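PDB 5C3P: thymine dioxygenase from Neurospora crassa, which probably oxidises the methyl group of thymine, as a 2-oxoglutarate- and iron-dependent dioxygenase that spends molecular oxygen and 2-oxoglutarate. Local coordinates for residues Tyr123-Glu128 against Asn189-Leu194; Ile222-Gln227 against Ile291-Asn296. All coordinates share one frame; numbering follows the deposited sequence.

Contact 1 of 2, residues Tyr123-Glu128 against Asn189-Leu194; sequences YEIGRE and NILRLL. With AKG (2-oxoglutaric acid), chain F.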
# COMPACT_ATOMS: atom_id res chain seq x y z
N TYR A 123 -1.69 8.33 -9.13
CA TYR A 123 -2.79 8.04 -10.02
C TYR A 123 -3.48 6.80 -9.49
O TYR A 123 -2.86 5.74 -9.38
CB TYR A 123 -2.31 7.81 -11.45
CG TYR A 123 -3.44 7.58 -12.43
CD1 TYR A 123 -4.16 8.65 -12.97
CD2 TYR A 123 -3.80 6.30 -12.83
CE1 TYR A 123 -5.19 8.44 -13.88
CE2 TYR A 123 -4.83 6.08 -13.74
CZ TYR A 123 -5.52 7.15 -14.25
OH TYR A 123 -6.54 6.92 -15.14
N GLU A 124 -4.74 6.95 -9.15
CA GLU A 124 -5.49 5.90 -8.48
C GLU A 124 -6.56 5.29 -9.38
O GLU A 124 -7.29 5.99 -10.07
CB GLU A 124 -6.13 6.46 -7.22
CG GLU A 124 -5.12 6.71 -6.13
CD GLU A 124 -5.22 8.10 -5.55
OE1 GLU A 124 -5.42 8.17 -4.32
OE2 GLU A 124 -5.11 9.10 -6.31
N ILE A 125 -6.62 3.97 -9.34
CA ILE A 125 -7.49 3.17 -10.18
C ILE A 125 -8.26 2.24 -9.26
O ILE A 125 -7.66 1.58 -8.42
CB ILE A 125 -6.64 2.36 -11.17
CG1 ILE A 125 -5.92 3.31 -12.14
CG2 ILE A 125 -7.48 1.34 -11.93
CD1 ILE A 125 -4.66 2.70 -12.71
N GLY A 126 -9.58 2.23 -9.41
CA GLY A 126 -10.43 1.26 -8.72
C GLY A 126 -11.00 0.23 -9.68
O GLY A 126 -10.61 0.17 -10.85
N ARG A 127 -11.90 -0.61 -9.19
CA ARG A 127 -12.50 -1.64 -10.04
C ARG A 127 -13.41 -1.00 -11.10
O ARG A 127 -14.07 0.00 -10.83
CB ARG A 127 -13.26 -2.69 -9.22
CG ARG A 127 -14.46 -2.15 -8.45
CD ARG A 127 -15.07 -3.26 -7.60
NE ARG A 127 -16.04 -2.75 -6.63
CZ ARG A 127 -17.36 -2.67 -6.83
NH1 ARG A 127 -17.91 -3.04 -7.98
NH2 ARG A 127 -18.13 -2.19 -5.86
N GLU A 128 -13.45 -1.61 -12.28
CA GLU A 128 -14.15 -1.06 -13.45
C GLU A 128 -15.68 -1.20 -13.44
O GLU A 128 -16.35 -0.66 -14.33
CB GLU A 128 -13.63 -1.74 -14.72
CG GLU A 128 -12.20 -1.38 -15.08
CD GLU A 128 -12.12 -0.13 -15.94
OE1 GLU A 128 -12.30 0.99 -15.41
OE2 GLU A 128 -11.86 -0.28 -17.15
N ASN A 189 -10.86 -2.48 -4.04
CA ASN A 189 -9.44 -2.21 -3.85
C ASN A 189 -9.04 -1.00 -4.69
O ASN A 189 -9.77 -0.62 -5.62
CB ASN A 189 -8.58 -3.41 -4.25
CG ASN A 189 -8.97 -4.69 -3.52
OD1 ASN A 189 -9.35 -4.67 -2.35
ND2 ASN A 189 -8.86 -5.82 -4.22
N ILE A 190 -7.90 -0.40 -4.36
CA ILE A 190 -7.37 0.76 -5.07
C ILE A 190 -5.94 0.47 -5.49
O ILE A 190 -5.09 0.18 -4.64
CB ILE A 190 -7.38 2.04 -4.20
CG1 ILE A 190 -8.82 2.42 -3.81
CG2 ILE A 190 -6.68 3.21 -4.91
CD1 ILE A 190 -9.72 2.82 -4.96
N LEU A 191 -5.69 0.58 -6.80
CA LEU A 191 -4.36 0.51 -7.35
C LEU A 191 -3.83 1.93 -7.42
O LEU A 191 -4.36 2.75 -8.16
CB LEU A 191 -4.41 -0.11 -8.76
CG LEU A 191 -3.10 -0.14 -9.57
CD1 LEU A 191 -2.05 -1.01 -8.91
CD2 LEU A 191 -3.36 -0.65 -10.98
N ARG A 192 -2.77 2.22 -6.66
CA ARG A 192 -2.17 3.55 -6.67
C ARG A 192 -0.77 3.55 -7.28
O ARG A 192 0.18 3.03 -6.68
CB ARG A 192 -2.09 4.12 -5.25
CG ARG A 192 -1.52 5.55 -5.19
CD ARG A 192 -1.22 5.99 -3.77
NE ARG A 192 -2.41 6.42 -3.07
CZ ARG A 192 -2.46 6.76 -1.78
NH1 ARG A 192 -1.38 6.69 -1.01
NH2 ARG A 192 -3.62 7.14 -1.25
N LEU A 193 -0.63 4.17 -8.44
CA LEU A 193 0.68 4.42 -9.03
C LEU A 193 1.30 5.65 -8.37
O LEU A 193 0.63 6.67 -8.23
CB LEU A 193 0.55 4.67 -10.53
CG LEU A 193 -0.28 3.65 -11.32
CD1 LEU A 193 -0.34 4.06 -12.79
CD2 LEU A 193 0.28 2.25 -11.18
N LEU A 194 2.56 5.55 -7.96
CA LEU A 194 3.26 6.65 -7.32
C LEU A 194 4.51 7.03 -8.07
O LEU A 194 5.25 6.19 -8.59
CB LEU A 194 3.64 6.30 -5.88
CG LEU A 194 2.47 6.18 -4.91
CD1 LEU A 194 2.74 5.14 -3.83
CD2 LEU A 194 2.16 7.54 -4.30
C1 AKG F . 1.35 4.70 0.61
O1 AKG F . 0.48 4.36 1.43
O2 AKG F . 1.05 5.33 -0.44
C2 AKG F . 2.76 4.36 0.89
O5 AKG F . 3.08 3.96 2.01
C3 AKG F . 3.79 4.50 -0.21
C4 AKG F . 5.08 3.76 0.14
C5 AKG F . 6.07 3.73 -1.01
O3 AKG F . 7.01 2.92 -0.94
O4 AKG F . 5.95 4.54 -1.96
O HOH W 1 -12.26 -0.35 -6.38

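Contact 2 of 2, residues Ile222-Gln227 against Ile291-Asn296; sequences ITLLFQ and IAYFCN. With AKG (2-oxoglutaric acid), chain F.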
# COMPACT_ATOMS: atom_id res chain seq x y z
N ILE A 222 -5.02 -4.95 3.82
CA ILE A 222 -3.69 -5.34 3.37
C ILE A 222 -3.26 -4.36 2.27
O ILE A 222 -4.08 -3.91 1.47
CB ILE A 222 -3.74 -6.80 2.87
CG1 ILE A 222 -3.75 -7.77 4.06
CG2 ILE A 222 -2.64 -7.13 1.87
CD1 ILE A 222 -2.44 -7.97 4.77
N THR A 223 -1.98 -4.00 2.26
CA THR A 223 -1.40 -3.24 1.14
C THR A 223 -0.28 -4.06 0.51
O THR A 223 0.60 -4.58 1.21
CB THR A 223 -0.84 -1.88 1.60
OG1 THR A 223 -1.89 -1.11 2.15
CG2 THR A 223 -0.23 -1.10 0.44
N LEU A 224 -0.32 -4.19 -0.81
CA LEU A 224 0.74 -4.83 -1.59
C LEU A 224 1.57 -3.73 -2.18
O LEU A 224 1.06 -2.93 -2.97
CB LEU A 224 0.15 -5.66 -2.73
CG LEU A 224 -0.94 -6.64 -2.38
CD1 LEU A 224 -1.46 -7.31 -3.64
CD2 LEU A 224 -0.39 -7.66 -1.40
N LEU A 225 2.84 -3.67 -1.79
CA LEU A 225 3.72 -2.56 -2.18
C LEU A 225 4.86 -3.04 -3.07
O LEU A 225 5.74 -3.79 -2.63
CB LEU A 225 4.29 -1.84 -0.95
CG LEU A 225 5.26 -0.70 -1.28
CD1 LEU A 225 4.54 0.47 -1.94
CD2 LEU A 225 5.99 -0.24 -0.04
N PHE A 226 4.84 -2.57 -4.32
CA PHE A 226 5.88 -2.85 -5.28
C PHE A 226 6.79 -1.63 -5.37
O PHE A 226 6.34 -0.55 -5.72
CB PHE A 226 5.24 -3.14 -6.64
CG PHE A 226 4.25 -4.27 -6.64
CD1 PHE A 226 2.93 -4.07 -6.25
CD2 PHE A 226 4.64 -5.55 -7.02
CE1 PHE A 226 2.02 -5.11 -6.25
CE2 PHE A 226 3.72 -6.59 -7.03
CZ PHE A 226 2.41 -6.38 -6.64
N GLN A 227 8.06 -1.79 -5.03
CA GLN A 227 8.97 -0.65 -5.11
C GLN A 227 10.12 -0.92 -6.07
O GLN A 227 10.53 -2.05 -6.27
CB GLN A 227 9.50 -0.27 -3.73
CG GLN A 227 10.28 -1.36 -3.00
CD GLN A 227 10.91 -0.86 -1.70
OE1 GLN A 227 11.09 0.34 -1.49
NE2 GLN A 227 11.28 -1.80 -0.83
N ILE A 291 4.33 1.29 -6.52
CA ILE A 291 2.94 0.97 -6.79
C ILE A 291 2.37 0.30 -5.55
O ILE A 291 2.87 -0.74 -5.13
CB ILE A 291 2.78 0.03 -8.01
CG1 ILE A 291 3.32 0.70 -9.28
CG2 ILE A 291 1.32 -0.34 -8.23
CD1 ILE A 291 3.38 -0.21 -10.48
N ALA A 292 1.35 0.92 -4.96
CA ALA A 292 0.65 0.39 -3.80
C ALA A 292 -0.75 -0.08 -4.20
O ALA A 292 -1.51 0.66 -4.82
CB ALA A 292 0.54 1.44 -2.71
N TYR A 293 -1.09 -1.30 -3.84
CA TYR A 293 -2.41 -1.83 -4.12
C TYR A 293 -3.10 -2.02 -2.78
O TYR A 293 -2.74 -2.93 -2.03
CB TYR A 293 -2.29 -3.13 -4.89
CG TYR A 293 -3.60 -3.70 -5.37
CD1 TYR A 293 -4.20 -3.25 -6.53
CD2 TYR A 293 -4.23 -4.71 -4.66
CE1 TYR A 293 -5.41 -3.80 -6.97
CE2 TYR A 293 -5.43 -5.26 -5.09
CZ TYR A 293 -6.00 -4.81 -6.25
OH TYR A 293 -7.18 -5.35 -6.66
N PHE A 294 -4.03 -1.13 -2.49
CA PHE A 294 -4.71 -1.09 -1.20
C PHE A 294 -5.90 -2.02 -1.27
O PHE A 294 -6.84 -1.80 -2.06
CB PHE A 294 -5.16 0.33 -0.86
CG PHE A 294 -4.03 1.31 -0.75
CD1 PHE A 294 -3.23 1.34 0.40
CD2 PHE A 294 -3.75 2.20 -1.78
CE1 PHE A 294 -2.18 2.24 0.50
CE2 PHE A 294 -2.71 3.10 -1.68
CZ PHE A 294 -1.92 3.13 -0.54
N CYS A 295 -5.83 -3.07 -0.45
CA CYS A 295 -6.88 -4.07 -0.38
C CYS A 295 -7.80 -3.74 0.80
O CYS A 295 -7.34 -3.36 1.88
CB CYS A 295 -6.30 -5.46 -0.21
SG CYS A 295 -5.02 -5.94 -1.40
N ASN A 296 -9.10 -3.89 0.56
CA ASN A 296 -10.12 -3.64 1.57
C ASN A 296 -11.18 -4.73 1.55
O ASN A 296 -11.39 -5.38 0.51
CB ASN A 296 -10.80 -2.29 1.32
CG ASN A 296 -9.82 -1.13 1.34
OD1 ASN A 296 -9.26 -0.80 2.38
ND2 ASN A 296 -9.61 -0.51 0.20
C1 AKG F . 1.35 4.70 0.61
O1 AKG F . 0.48 4.36 1.43
O2 AKG F . 1.05 5.33 -0.44
C2 AKG F . 2.76 4.36 0.89
O5 AKG F . 3.08 3.96 2.01
C3 AKG F . 3.79 4.50 -0.21
C4 AKG F . 5.08 3.76 0.14
C5 AKG F . 6.07 3.73 -1.01
O3 AKG F . 7.01 2.92 -0.94
O4 AKG F . 5.95 4.54 -1.96

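Contact 1 of 2, residues Tyr123-Glu128 against Asn189-Leu194
Tyr123 and Leu193 form a hydrogen-bonded pair, as do Ile125 and Leu191, in an antiparallel ladder that illustrates how the two faces of one strand pair can serve different ends. The shortest of its four bonds, Leu191 N to Ile125 O, is 2.7 Å. The longest, from Tyr123 N to Leu193 O, is 3.0 Å. On the tightly packed face the side chains lie side by side: CD1 of Ile125 meets CD2 of Leu191 at 4.0 Å, and CD1 of Leu193 comes obliquely to CD2 of Tyr123. A chi1 of -177° sets the ring of Tyr123 beside its own carbonyl carbon, and its far end leads away to a hydroxyl bonded to Pro136 O.

The other face is polar, and loosely joined at its charged ends. Glu124 and Arg192 run alongside each other, CG to CG 3.9 Å, yet the salt bridge from OE1 to NE is long, 3.7 Å, with the carboxylate and guanidinium planes 79° apart. Bent at chi3 (-80°), the arginine offers NH1 to 2-oxoglutarate O2 at 2.8 Å, a weak, angled bond at the guanidinium edge. Beyond the Ile125-Leu191 pair, a water bridges Arg127 N and Asn189 O; the partly exposed Arg127 is salt-bridged to Asp188 and Asp129. Helices 147-173 and 57-71 pack on the leucine face, while strand 91-93 flanks 121-125 and strand 284-295 flanks 190-200.

Contact 2 of 2, residues Ile222-Gln227 against Ile291-Asn296
Thr223 and Phe294 lie side by side on the 2-oxoglutarate face of an antiparallel pair in the major sheet of the double-stranded beta-helix (jelly-roll) core, the cupin-type fold of 2-oxoglutarate oxygenases. The short side chain of Ala292 lies between longer ones: its CB meets Thr223 CG2 at 4.1 Å and Leu225 CD1 at 4.2 Å, so two methyl bumps converge on the alanine. The extended chi1 of Leu225 (178°) carries its branched end to the far carboxylate of 2-oxoglutarate, CD2 to O3 3.4 Å. Phe294 presents the rim of its ring to the other end of the ligand, CZ to O1 3.3 Å.

On the opposite face the bulk is greater. Leu224 sends CD1 obliquely toward the Tyr293 ring, 3.9 Å from CD2, while its CG lies near Cys295 SG. The tyrosine ring then leads away to Phe155, which it meets edge-to-face, and Phe226 and Ile291 pack CB to CB beneath helices 57-71 and 147-173. The bond from Leu224 N to Tyr293 O is nearly straight (171°), whereas that from Ile222 N to Cys295 O is weak. Thr223 OG1 is hydrogen-bonded to Asp218 OD2, a metal ligand, and also lies 3.3 Å from Phe294 CD1.

Both segments of contact 1 precede those of contact 2 in the sequence, and the two centres lie about 10 Å apart in one mixed sheet. There the strands run in the order 222-227, 284-295, 190-200, 121-125, so the inner strand of each pair is the neighbour of the other's. Probable hydrogen bonds join them, Arg192 N to Ala292 O and Ile190 O to Phe294 N, both 2.7 Å. Helix 147-173 packs across both contacts on one face. On the other, Arg192 from contact 1 and Leu225 and Phe294 from contact 2 reach 2-oxoglutarate, whose site Tyr196, Arg288 and Ser290 complete. Three adjacent strands thus line the cosubstrate, while 121-125 extends the sheet and sets Glu124 beside Arg192.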